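Local coordinates for protein QdtA (Thermoanaerobacterium thermosaccharolyticum, PDB 4ZU5) that is a small beta-rich member of the cupin clan, of the WxcM-like family, and binds thymidine as a two-chain assembly, at residues I8-I13 with H19-E24. Residues are numbered along the deposited sequence; the frame is centred on the assembly and turned at random.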
ATOM      1  N   ILE A   8      -7.822   8.763  10.002  1.00 31.28           N
ATOM      2  CA  ILE A   8      -7.099   9.757   9.269  1.00 32.90           C
ATOM      3  C   ILE A   8      -7.638   9.862   7.848  1.00 31.00           C
ATOM      4  O   ILE A   8      -7.897   8.846   7.207  1.00 33.95           O
ATOM      5  CB  ILE A   8      -5.635   9.364   9.181  1.00 33.23           C
ATOM      6  CG1 ILE A   8      -4.942   9.537  10.525  1.00 37.75           C
ATOM      7  CG2 ILE A   8      -4.920  10.301   8.214  1.00 34.95           C
ATOM      8  CD1 ILE A   8      -3.518   8.988  10.369  1.00 39.25           C
ATOM      9  N   LYS A   9      -7.833  11.075   7.380  1.00 32.16           N
ATOM     10  CA  LYS A   9      -8.430  11.273   6.075  1.00 32.10           C
ATOM     11  C   LYS A   9      -7.351  11.687   5.115  1.00 31.97           C
ATOM     12  O   LYS A   9      -6.557  12.571   5.372  1.00 33.79           O
ATOM     13  CB  LYS A   9      -9.573  12.317   6.132  1.00 35.60           C
ATOM     14  CG  LYS A   9     -10.254  12.620   4.795  1.00 37.43           C
ATOM     15  CD  LYS A   9     -11.250  11.508   4.508  1.00 39.38           C
ATOM     16  CE  LYS A   9     -12.118  11.803   3.306  1.00 43.95           C
ATOM     17  NZ  LYS A   9     -11.263  11.779   2.113  1.00 47.58           N
ATOM     18  N   PHE A  10      -7.305  11.003   3.986  1.00 28.04           N
ATOM     19  CA  PHE A  10      -6.364  11.284   2.925  1.00 30.06           C
ATOM     20  C   PHE A  10      -7.068  12.015   1.776  1.00 30.99           C
ATOM     21  O   PHE A  10      -8.289  12.027   1.712  1.00 34.01           O
ATOM     22  CB  PHE A  10      -5.760   9.948   2.445  1.00 29.46           C
ATOM     23  CG  PHE A  10      -5.066   9.186   3.531  1.00 26.61           C
ATOM     24  CD1 PHE A  10      -5.403   7.870   3.805  1.00 28.98           C
ATOM     25  CD2 PHE A  10      -4.093   9.779   4.290  1.00 26.23           C
ATOM     26  CE1 PHE A  10      -4.759   7.154   4.807  1.00 29.76           C
ATOM     27  CE2 PHE A  10      -3.457   9.096   5.317  1.00 28.03           C
ATOM     28  CZ  PHE A  10      -3.787   7.783   5.580  1.00 29.23           C
ATOM     29  N   LYS A  11      -6.261  12.622   0.904  1.00 32.45           N
ATOM     30  CA  LYS A  11      -6.698  13.204  -0.339  1.00 34.86           C
ATOM     31  C   LYS A  11      -7.195  12.070  -1.232  1.00 35.07           C
ATOM     32  O   LYS A  11      -6.573  11.004  -1.330  1.00 33.86           O
ATOM     33  CB  LYS A  11      -5.503  13.894  -0.983  1.00 40.53           C
ATOM     34  CG  LYS A  11      -5.885  14.897  -2.052  1.00 54.06           C
ATOM     35  CD  LYS A  11      -4.725  15.829  -2.423  1.00 62.45           C
ATOM     36  CE  LYS A  11      -5.221  16.903  -3.400  1.00 74.72           C
ATOM     37  NZ  LYS A  11      -4.156  17.794  -3.960  1.00 78.04           N
ATOM     38  N   ASP A  12      -8.342  12.293  -1.877  1.00 38.96           N
ATOM     39  CA  ASP A  12      -8.898  11.399  -2.904  1.00 37.43           C
ATOM     40  C   ASP A  12      -8.997  12.172  -4.215  1.00 42.84           C
ATOM     41  O   ASP A  12      -9.902  12.979  -4.374  1.00 40.88           O
ATOM     42  CB  ASP A  12     -10.292  10.946  -2.488  1.00 42.41           C
ATOM     43  CG  ASP A  12     -10.945  10.043  -3.520  1.00 45.08           C
ATOM     44  OD1 ASP A  12     -10.261   9.623  -4.468  1.00 41.25           O
ATOM     45  OD2 ASP A  12     -12.139   9.745  -3.369  1.00 51.92           O
ATOM     46  N   ILE A  13      -8.040  12.001  -5.113  1.00 38.29           N
ATOM     47  CA  ILE A  13      -8.069  12.664  -6.401  1.00 42.13           C
ATOM     48  C   ILE A  13      -8.974  11.869  -7.336  1.00 42.99           C
ATOM     49  O   ILE A  13      -8.639  10.765  -7.763  1.00 45.19           O
ATOM     50  CB  ILE A  13      -6.652  12.783  -6.929  1.00 43.74           C
ATOM     51  CG1 ILE A  13      -5.871  13.697  -5.981  1.00 45.85           C
ATOM     52  CG2 ILE A  13      -6.633  13.262  -8.377  1.00 46.95           C
ATOM     53  CD1 ILE A  13      -4.421  13.836  -6.350  1.00 51.89           C
ATOM     54  N   HIS A  19      -9.744   7.169  -9.295  1.00 36.37           N
ATOM     55  CA  HIS A  19      -9.389   7.739  -8.013  1.00 37.14           C
ATOM     56  C   HIS A  19      -7.949   7.401  -7.710  1.00 35.58           C
ATOM     57  O   HIS A  19      -7.561   6.253  -7.907  1.00 32.45           O
ATOM     58  CB  HIS A  19     -10.230   7.096  -6.943  1.00 36.39           C
ATOM     59  CG  HIS A  19     -11.662   7.457  -7.050  1.00 44.52           C
ATOM     60  ND1 HIS A  19     -12.269   8.306  -6.150  1.00 44.82           N
ATOM     61  CD2 HIS A  19     -12.567   7.216  -8.025  1.00 43.97           C
ATOM     62  CE1 HIS A  19     -13.526   8.484  -6.514  1.00 46.84           C
ATOM     63  NE2 HIS A  19     -13.725   7.847  -7.652  1.00 49.15           N
ATOM     64  N   LEU A  20      -7.248   8.351  -7.087  1.00 30.90           N
ATOM     65  CA  LEU A  20      -5.908   8.147  -6.592  1.00 31.96           C
ATOM     66  C   LEU A  20      -5.803   8.786  -5.219  1.00 29.43           C
ATOM     67  O   LEU A  20      -6.145   9.971  -5.030  1.00 31.17           O
ATOM     68  CB  LEU A  20      -4.881   8.809  -7.491  1.00 29.46           C
ATOM     69  CG  LEU A  20      -3.388   8.571  -7.264  1.00 33.17           C
ATOM     70  CD1 LEU A  20      -2.583   8.648  -8.547  1.00 33.30           C
ATOM     71  CD2 LEU A  20      -2.847   9.618  -6.287  1.00 31.65           C
ATOM     72  N   THR A  21      -5.207   8.029  -4.306  1.00 28.85           N
ATOM     73  CA  THR A  21      -4.879   8.564  -2.992  1.00 28.75           C
ATOM     74  C   THR A  21      -3.380   8.446  -2.730  1.00 27.70           C
ATOM     75  O   THR A  21      -2.845   7.348  -2.835  1.00 29.02           O
ATOM     76  CB  THR A  21      -5.646   7.847  -1.882  1.00 29.40           C
ATOM     77  OG1 THR A  21      -6.991   8.361  -1.806  1.00 33.39           O
ATOM     78  CG2 THR A  21      -4.935   8.175  -0.516  1.00 28.46           C
ATOM     79  N   PRO A  22      -2.720   9.567  -2.395  1.00 28.50           N
ATOM     80  CA  PRO A  22      -1.292   9.576  -2.105  1.00 29.40           C
ATOM     81  C   PRO A  22      -1.083   9.653  -0.588  1.00 32.27           C
ATOM     82  O   PRO A  22      -1.916  10.245   0.109  1.00 30.71           O
ATOM     83  CB  PRO A  22      -0.828  10.896  -2.748  1.00 30.62           C
ATOM     84  CG  PRO A  22      -2.005  11.822  -2.525  1.00 32.74           C
ATOM     85  CD  PRO A  22      -3.247  10.939  -2.557  1.00 29.89           C
ATOM     86  N   ILE A  23      -0.024   9.015  -0.115  1.00 31.84           N
ATOM     87  CA  ILE A  23       0.326   9.056   1.324  1.00 31.51           C
ATOM     88  C   ILE A  23       1.832   9.210   1.386  1.00 31.41           C
ATOM     89  O   ILE A  23       2.563   8.275   1.046  1.00 32.28           O
ATOM     90  CB  ILE A  23      -0.084   7.808   2.092  1.00 31.93           C
ATOM     91  CG1 ILE A  23      -1.576   7.494   1.955  1.00 29.58           C
ATOM     92  CG2 ILE A  23       0.232   7.959   3.584  1.00 33.49           C
ATOM     93  CD1 ILE A  23      -2.015   6.204   2.602  1.00 31.09           C
ATOM     94  N   GLU A  24       2.292  10.367   1.856  1.00 29.11           N
ATOM     95  CA  GLU A  24       3.719  10.637   2.041  1.00 29.21           C
ATOM     96  C   GLU A  24       4.093  10.552   3.534  1.00 26.43           C
ATOM     97  O   GLU A  24       3.349  11.052   4.348  1.00 30.28           O
ATOM     98  CB  GLU A  24       4.077  12.021   1.527  1.00 32.57           C
ATOM     99  CG  GLU A  24       3.842  12.179   0.024  1.00 39.26           C
ATOM    100  CD  GLU A  24       4.666  13.314  -0.570  1.00 45.74           C
ATOM    101  OE1 GLU A  24       4.831  14.341   0.120  1.00 55.36           O
ATOM    102  OE2 GLU A  24       5.234  13.133  -1.675  1.00 55.05           O
TER
HETATM  103  O   HOH W   1      -3.462  12.298   1.251  1.00 32.34           O
HETATM  104  O   HOH W   2      -8.722   7.368  -3.616  1.00 31.55           O
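I13 and L20 pair as antiparallel, hydrogen-bonded neighbours: I13 N gives to L20 O at 2.8 Å, and L20 N returns the bond to I13 O. The beta-branched I13 suits the extended strand, and the buried L20 side chain lies on the same face, their CB atoms facing each other. Toward F10 the two segments no longer pair directly, and T21 takes over. Its hydroxyl OG1 donates to K11 O over 2.7 Å, tilted slightly from the carbonyl plane. With OG1 placed anti to the carbonyl carbon (chi1 -80°), the methyl CG2 is turned to F10 CB, 3.5 Å away, so one small threonine serves a polar and an apolar neighbour. The tightly packed apolar part centres on F10, whose buried ring receives I23 CD1 over one face in a CH-pi contact, 3.9 Å from the centroid. Strands 13-15 and 18-24 form a beta hairpin of this cupin-type fold, and residues 19-24 also pair antiparallel with a strand of the second subunit, carrying the sheet across the interface. Between the two segments water fills in where the direct bonds stop: one molecule accepts from K11 N and donates to the carbonyl of P22, a residue that has no N-H to give and whose side chain lies about 4 Å from a bound thymidine. The looser flank is polar. There D12, its CG anti to the backbone N (chi1 179°), reaches over to H19, and OD1 takes the ND1 hydrogen at 2.9 Å through its syn lone pair, OD2 adding only a weak bond. Carboxylate and imidazole planes stand 32° apart, and a second water links OD1 to T21 OG1. K11 keeps just CB near P22 CD, at 4.0 Å, its exposed, extended chain leading the amine away.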